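Lactaldehyde dehydrogenase (Methanocaldococcus jannaschii, PDB 3PQA) oxidises lactaldehyde to lactate with NAD, which it prefers to NADP, as a homotetrameric aldehyde dehydrogenase serving coenzyme F420 biosynthesis. Local coordinates at residues Glu129-Val134 / Val214-Phe219; Lys236-Glu241 / Ser440-Glu445. All blocks are in the same frame, centred on the assembly; numbering follows the deposited sequence.

Contact 1 (Glu129-Val134 / Val214-Phe219)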
loop_
_atom_site.group_PDB
_atom_site.type_symbol
_atom_site.label_atom_id
_atom_site.label_comp_id
_atom_site.label_asym_id
_atom_site.label_seq_id
_atom_site.Cartn_x
_atom_site.Cartn_y
_atom_site.Cartn_z
ATOM N N GLU B 129 -11.566 -7.357 -11.021
ATOM C CA GLU B 129 -12.534 -8.332 -11.553
ATOM C C GLU B 129 -11.797 -9.459 -12.269
ATOM O O GLU B 129 -10.682 -9.256 -12.728
ATOM C CB GLU B 129 -13.523 -7.653 -12.507
ATOM C CG GLU B 129 -14.369 -6.573 -11.816
ATOM C CD GLU B 129 -15.484 -6.008 -12.674
ATOM O OE1 GLU B 129 -15.472 -6.225 -13.906
ATOM O OE2 GLU B 129 -16.353 -5.317 -12.104
ATOM N N PRO B 130 -12.407 -10.663 -12.361
ATOM C CA PRO B 130 -11.658 -11.751 -13.020
ATOM C C PRO B 130 -11.270 -11.492 -14.472
ATOM O O PRO B 130 -12.012 -10.851 -15.211
ATOM C CB PRO B 130 -12.646 -12.926 -13.001
ATOM C CG PRO B 130 -14.002 -12.328 -12.728
ATOM C CD PRO B 130 -13.742 -11.099 -11.903
ATOM N N VAL B 131 -10.139 -12.049 -14.889
ATOM C CA VAL B 131 -9.771 -12.019 -16.295
ATOM C C VAL B 131 -10.719 -12.850 -17.161
ATOM O O VAL B 131 -10.920 -12.532 -18.339
ATOM C CB VAL B 131 -8.314 -12.460 -16.521
ATOM C CG1 VAL B 131 -7.371 -11.400 -15.968
ATOM C CG2 VAL B 131 -8.032 -13.834 -15.892
ATOM N N GLY B 132 -11.303 -13.895 -16.577
ATOM C CA GLY B 132 -12.294 -14.731 -17.256
ATOM C C GLY B 132 -11.936 -16.198 -17.076
ATOM O O GLY B 132 -12.091 -16.761 -15.981
ATOM N N ILE B 133 -11.459 -16.816 -18.152
ATOM C CA ILE B 133 -10.959 -18.183 -18.100
ATOM C C ILE B 133 -9.441 -18.148 -17.954
ATOM O O ILE B 133 -8.740 -17.600 -18.812
ATOM C CB ILE B 133 -11.339 -18.996 -19.362
ATOM C CG1 ILE B 133 -12.866 -19.036 -19.535
ATOM C CG2 ILE B 133 -10.779 -20.416 -19.271
ATOM C CD1 ILE B 133 -13.347 -19.799 -20.793
ATOM N N VAL B 134 -8.959 -18.716 -16.851
ATOM C CA VAL B 134 -7.535 -18.894 -16.601
ATOM C C VAL B 134 -7.152 -20.277 -17.105
ATOM O O VAL B 134 -7.695 -21.290 -16.642
ATOM C CB VAL B 134 -7.193 -18.739 -15.098
ATOM C CG1 VAL B 134 -5.802 -19.285 -14.807
ATOM C CG2 VAL B 134 -7.297 -17.270 -14.674
ATOM N N VAL B 214 -9.955 -18.556 -24.030
ATOM C CA VAL B 214 -9.118 -18.503 -22.830
ATOM C C VAL B 214 -8.599 -17.071 -22.697
ATOM O O VAL B 214 -8.136 -16.491 -23.679
ATOM C CB VAL B 214 -7.973 -19.546 -22.917
ATOM C CG1 VAL B 214 -6.974 -19.380 -21.760
ATOM C CG2 VAL B 214 -8.568 -20.978 -22.923
ATOM N N ASN B 215 -8.695 -16.492 -21.496
ATOM C CA ASN B 215 -8.357 -15.080 -21.301
ATOM C C ASN B 215 -6.933 -14.828 -20.813
ATOM O O ASN B 215 -6.373 -13.730 -20.987
ATOM C CB ASN B 215 -9.363 -14.437 -20.342
ATOM C CG ASN B 215 -10.776 -14.431 -20.921
ATOM O OD1 ASN B 215 -11.648 -15.178 -20.481
ATOM N ND2 ASN B 215 -10.988 -13.607 -21.943
ATOM N N MET B 216 -6.362 -15.848 -20.190
ATOM C CA MET B 216 -5.042 -15.740 -19.577
ATOM C C MET B 216 -4.377 -17.098 -19.550
ATOM O O MET B 216 -5.042 -18.112 -19.313
ATOM C CB MET B 216 -5.147 -15.165 -18.160
ATOM C CG MET B 216 -3.873 -15.296 -17.342
ATOM S SD MET B 216 -3.834 -14.192 -15.946
ATOM C CE MET B 216 -2.186 -14.620 -15.312
ATOM N N ILE B 217 -3.070 -17.110 -19.803
ATOM C CA ILE B 217 -2.259 -18.320 -19.690
ATOM C C ILE B 217 -1.276 -18.117 -18.556
ATOM O O ILE B 217 -0.600 -17.086 -18.478
ATOM C CB ILE B 217 -1.479 -18.646 -21.005
ATOM C CG1 ILE B 217 -2.434 -18.834 -22.180
ATOM C CG2 ILE B 217 -0.553 -19.871 -20.824
ATOM C CD1 ILE B 217 -3.488 -19.889 -21.950
ATOM N N SER B 218 -1.241 -19.094 -17.656
ATOM C CA SER B 218 -0.244 -19.150 -16.611
ATOM C C SER B 218 0.435 -20.501 -16.728
ATOM O O SER B 218 -0.180 -21.547 -16.448
ATOM C CB SER B 218 -0.888 -19.015 -15.244
ATOM O OG SER B 218 0.096 -18.998 -14.229
ATOM N N PHE B 219 1.701 -20.457 -17.133
ATOM C CA PHE B 219 2.481 -21.656 -17.454
ATOM C C PHE B 219 3.726 -21.694 -16.596
ATOM O O PHE B 219 4.415 -20.671 -16.456
ATOM C CB PHE B 219 2.906 -21.635 -18.928
ATOM C CG PHE B 219 3.926 -22.687 -19.286
ATOM C CD1 PHE B 219 3.522 -23.980 -19.599
ATOM C CD2 PHE B 219 5.290 -22.384 -19.314
ATOM C CE1 PHE B 219 4.450 -24.966 -19.936
ATOM C CE2 PHE B 219 6.231 -23.369 -19.654
ATOM C CZ PHE B 219 5.805 -24.663 -19.955
#
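N215 lays its side chain across the V131-G132 loop into strand residue I133, with CB only 3.2 Å from V131 O and the amide reaching past G132 to the backbone of I133. With CG beside its own backbone N (chi1 -64°), the amide is pointed at I133 N, where OD1 accepts the N-H at 2.9 Å, nearly straight (168° at the hydrogen), in the amide plane and on a lone pair. K47 NZ is a second partner of the same oxygen. I133 O accepts two backbone N-H groups, N215 N at 2.9 Å and the longer M216 N at 3.3 Å. The bond from M216 N belongs to the parallel pairing of strands 122-138 and 216-220, where V134 is bridged to M216, in the Rossmann-like NAD-binding domain of the aldehyde dehydrogenase fold. G132 CA lies 3.3 Å from N215 OD1; a CB would run into that oxygen, and at this backbone conformation also into the preceding carbonyl. Two apolar pairs flank the polar centre: V131 CG2 rests on M216 CB at 3.9 Å, while I133 CG2 looks across at V214 CG2, 4.3 Å away.

Contact 2 (Lys236-Glu241 / Ser440-Glu445)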
loop_
_atom_site.group_PDB
_atom_site.type_symbol
_atom_site.label_atom_id
_atom_site.label_comp_id
_atom_site.label_asym_id
_atom_site.label_seq_id
_atom_site.Cartn_x
_atom_site.Cartn_y
_atom_site.Cartn_z
ATOM N N LYS B 236 -3.942 -12.472 -25.089
ATOM C CA LYS B 236 -4.228 -13.034 -23.781
ATOM C C LYS B 236 -3.243 -12.384 -22.830
ATOM O O LYS B 236 -2.157 -11.981 -23.260
ATOM C CB LYS B 236 -3.935 -14.538 -23.766
ATOM C CG LYS B 236 -4.870 -15.405 -24.573
ATOM C CD LYS B 236 -4.557 -16.891 -24.339
ATOM C CE LYS B 236 -5.520 -17.776 -25.100
ATOM N NZ LYS B 236 -5.429 -17.546 -26.554
ATOM N N LYS B 237 -3.608 -12.306 -21.549
ATOM C CA LYS B 237 -2.641 -12.039 -20.475
ATOM C C LYS B 237 -1.769 -13.272 -20.337
ATOM O O LYS B 237 -2.265 -14.389 -20.455
ATOM C CB LYS B 237 -3.350 -11.758 -19.142
ATOM C CG LYS B 237 -3.704 -10.291 -18.898
ATOM C CD LYS B 237 -4.159 -10.011 -17.444
ATOM C CE LYS B 237 -3.026 -9.502 -16.545
ATOM N NZ LYS B 237 -3.554 -8.840 -15.290
ATOM N N ILE B 238 -0.472 -13.071 -20.109
ATOM C CA ILE B 238 0.488 -14.176 -20.054
ATOM C C ILE B 238 1.364 -14.075 -18.817
ATOM O O ILE B 238 1.994 -13.045 -18.586
ATOM C CB ILE B 238 1.418 -14.183 -21.298
ATOM C CG1 ILE B 238 0.598 -14.291 -22.581
ATOM C CG2 ILE B 238 2.432 -15.336 -21.212
ATOM C CD1 ILE B 238 1.380 -13.938 -23.837
ATOM N N ALA B 239 1.401 -15.148 -18.039
ATOM C CA ALA B 239 2.346 -15.299 -16.933
ATOM C C ALA B 239 3.173 -16.559 -17.178
ATOM O O ALA B 239 2.627 -17.614 -17.497
ATOM C CB ALA B 239 1.605 -15.371 -15.596
ATOM N N LEU B 240 4.495 -16.434 -17.056
ATOM C CA LEU B 240 5.422 -17.534 -17.318
ATOM C C LEU B 240 6.414 -17.663 -16.172
ATOM O O LEU B 240 7.015 -16.668 -15.729
ATOM C CB LEU B 240 6.182 -17.302 -18.632
ATOM C CG LEU B 240 5.380 -17.087 -19.922
ATOM C CD1 LEU B 240 6.329 -16.737 -21.050
ATOM C CD2 LEU B 240 4.535 -18.319 -20.261
ATOM N N GLU B 241 6.560 -18.893 -15.683
ATOM C CA GLU B 241 7.547 -19.202 -14.646
ATOM C C GLU B 241 8.400 -20.312 -15.238
ATOM O O GLU B 241 7.953 -21.456 -15.362
ATOM C CB GLU B 241 6.872 -19.662 -13.351
ATOM C CG GLU B 241 6.100 -18.575 -12.609
ATOM C CD GLU B 241 6.985 -17.609 -11.818
ATOM O OE1 GLU B 241 8.187 -17.900 -11.593
ATOM O OE2 GLU B 241 6.458 -16.568 -11.406
ATOM N N SER B 440 13.570 -16.128 -18.329
ATOM C CA SER B 440 13.104 -16.994 -17.262
ATOM C C SER B 440 11.674 -16.735 -16.814
ATOM O O SER B 440 11.165 -17.450 -15.936
ATOM C CB SER B 440 14.033 -16.875 -16.048
ATOM O OG SER B 440 15.294 -17.434 -16.361
ATOM N N GLY B 441 11.040 -15.695 -17.336
ATOM C CA GLY B 441 9.648 -15.463 -16.946
ATOM C C GLY B 441 8.967 -14.200 -17.390
ATOM O O GLY B 441 9.579 -13.294 -17.982
ATOM N N LEU B 442 7.670 -14.173 -17.101
ATOM C CA LEU B 442 6.847 -12.962 -17.162
ATOM C C LEU B 442 5.923 -13.030 -15.971
ATOM O O LEU B 442 5.334 -14.083 -15.710
ATOM C CB LEU B 442 6.007 -12.923 -18.435
ATOM C CG LEU B 442 6.745 -12.712 -19.755
ATOM C CD1 LEU B 442 5.768 -12.895 -20.914
ATOM C CD2 LEU B 442 7.412 -11.347 -19.829
ATOM N N GLY B 443 5.777 -11.922 -15.252
ATOM C CA GLY B 443 4.899 -11.894 -14.076
ATOM C C GLY B 443 5.481 -12.522 -12.822
ATOM O O GLY B 443 6.568 -13.113 -12.837
ATOM N N ARG B 444 4.747 -12.398 -11.722
ATOM C CA ARG B 444 5.199 -12.935 -10.439
ATOM C C ARG B 444 4.126 -13.810 -9.815
ATOM O O ARG B 444 2.939 -13.492 -9.909
ATOM C CB ARG B 444 5.598 -11.793 -9.477
ATOM C CG ARG B 444 6.804 -10.960 -9.941
ATOM C CD ARG B 444 8.107 -11.761 -9.914
ATOM N NE ARG B 444 9.261 -11.015 -10.423
ATOM C CZ ARG B 444 9.546 -10.845 -11.719
ATOM N NH1 ARG B 444 8.746 -11.342 -12.658
ATOM N NH2 ARG B 444 10.633 -10.175 -12.083
ATOM N N GLU B 445 4.549 -14.923 -9.212
ATOM C CA GLU B 445 3.676 -15.773 -8.420
ATOM C C GLU B 445 3.912 -15.575 -6.910
ATOM O O GLU B 445 4.666 -14.687 -6.489
ATOM C CB GLU B 445 3.765 -17.249 -8.864
ATOM C CG GLU B 445 3.120 -17.513 -10.231
ATOM C CD GLU B 445 2.816 -18.999 -10.503
ATOM O OE1 GLU B 445 3.241 -19.887 -9.730
ATOM O OE2 GLU B 445 2.175 -19.283 -11.531
HETATM O O HOH W 1 8.312 -15.094 -13.812
HETATM O O HOH W 2 4.562 -15.631 -13.369
#
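L240 and L442 form an antiparallel hydrogen-bonded pair: L240 N gives to L442 O at 2.8 Å and L442 N to L240 O at 2.9 Å. E241 and G441 follow as a non-hydrogen-bonded pair, where a CB on G441 would clash with L240 O. On the apolar side the leucines lie side by side, CD1 to CD1 3.9 Å, and L442 CD1 also meets I238 CG2; F235 of a second subunit packs on both leucines. One water donates to L240 O and G443 O; another lies within hydrogen-bonding distance of E241 OE2 and L442 O, with more acceptors than protons to share. R444 NH1 reaches G443 O from above its carbonyl plane. Bent at chi2 (-78°), E241 turns OE2 to E445 N, a weak bond of 3.3 Å, and its CG packs 3.9 Å from E445 CD, the carboxylate planes turned 50° from each other. E445 OE2 is salt-bridged to K150. With E241 cut back to an alanine, E445 N would probably lose its weak acceptor and a gap open beside E445 CG. E241 and C275, probable active-site residues by similarity, have side chains about 6 Å apart; the weak bond to E445 N is consistent with a carboxylate not rigidly fixed by this contact.

Overall arrangement
Both segments of contact 1 come before those of contact 2 in sequence, and the two contact centres lie about 12 Å apart. Both belong to one mixed sheet, in the order 122-138, 216-220, 237-241, 441-442: the first two pairings are parallel and the last is antiparallel. Strands 216-220 and 237-241 join the contacts directly, with probable hydrogen bonds from A239 N to I217 O and from E241 N to F219 O. Helix 223-232 links these two strands, a beta-alpha-beta crossover whose start holds part of the NAD site assigned by similarity. The sheet thus runs from contact 1 to E241, where 440-445, returning from late in the chain, adds a short antiparallel strand at the end of the sheet within this chain.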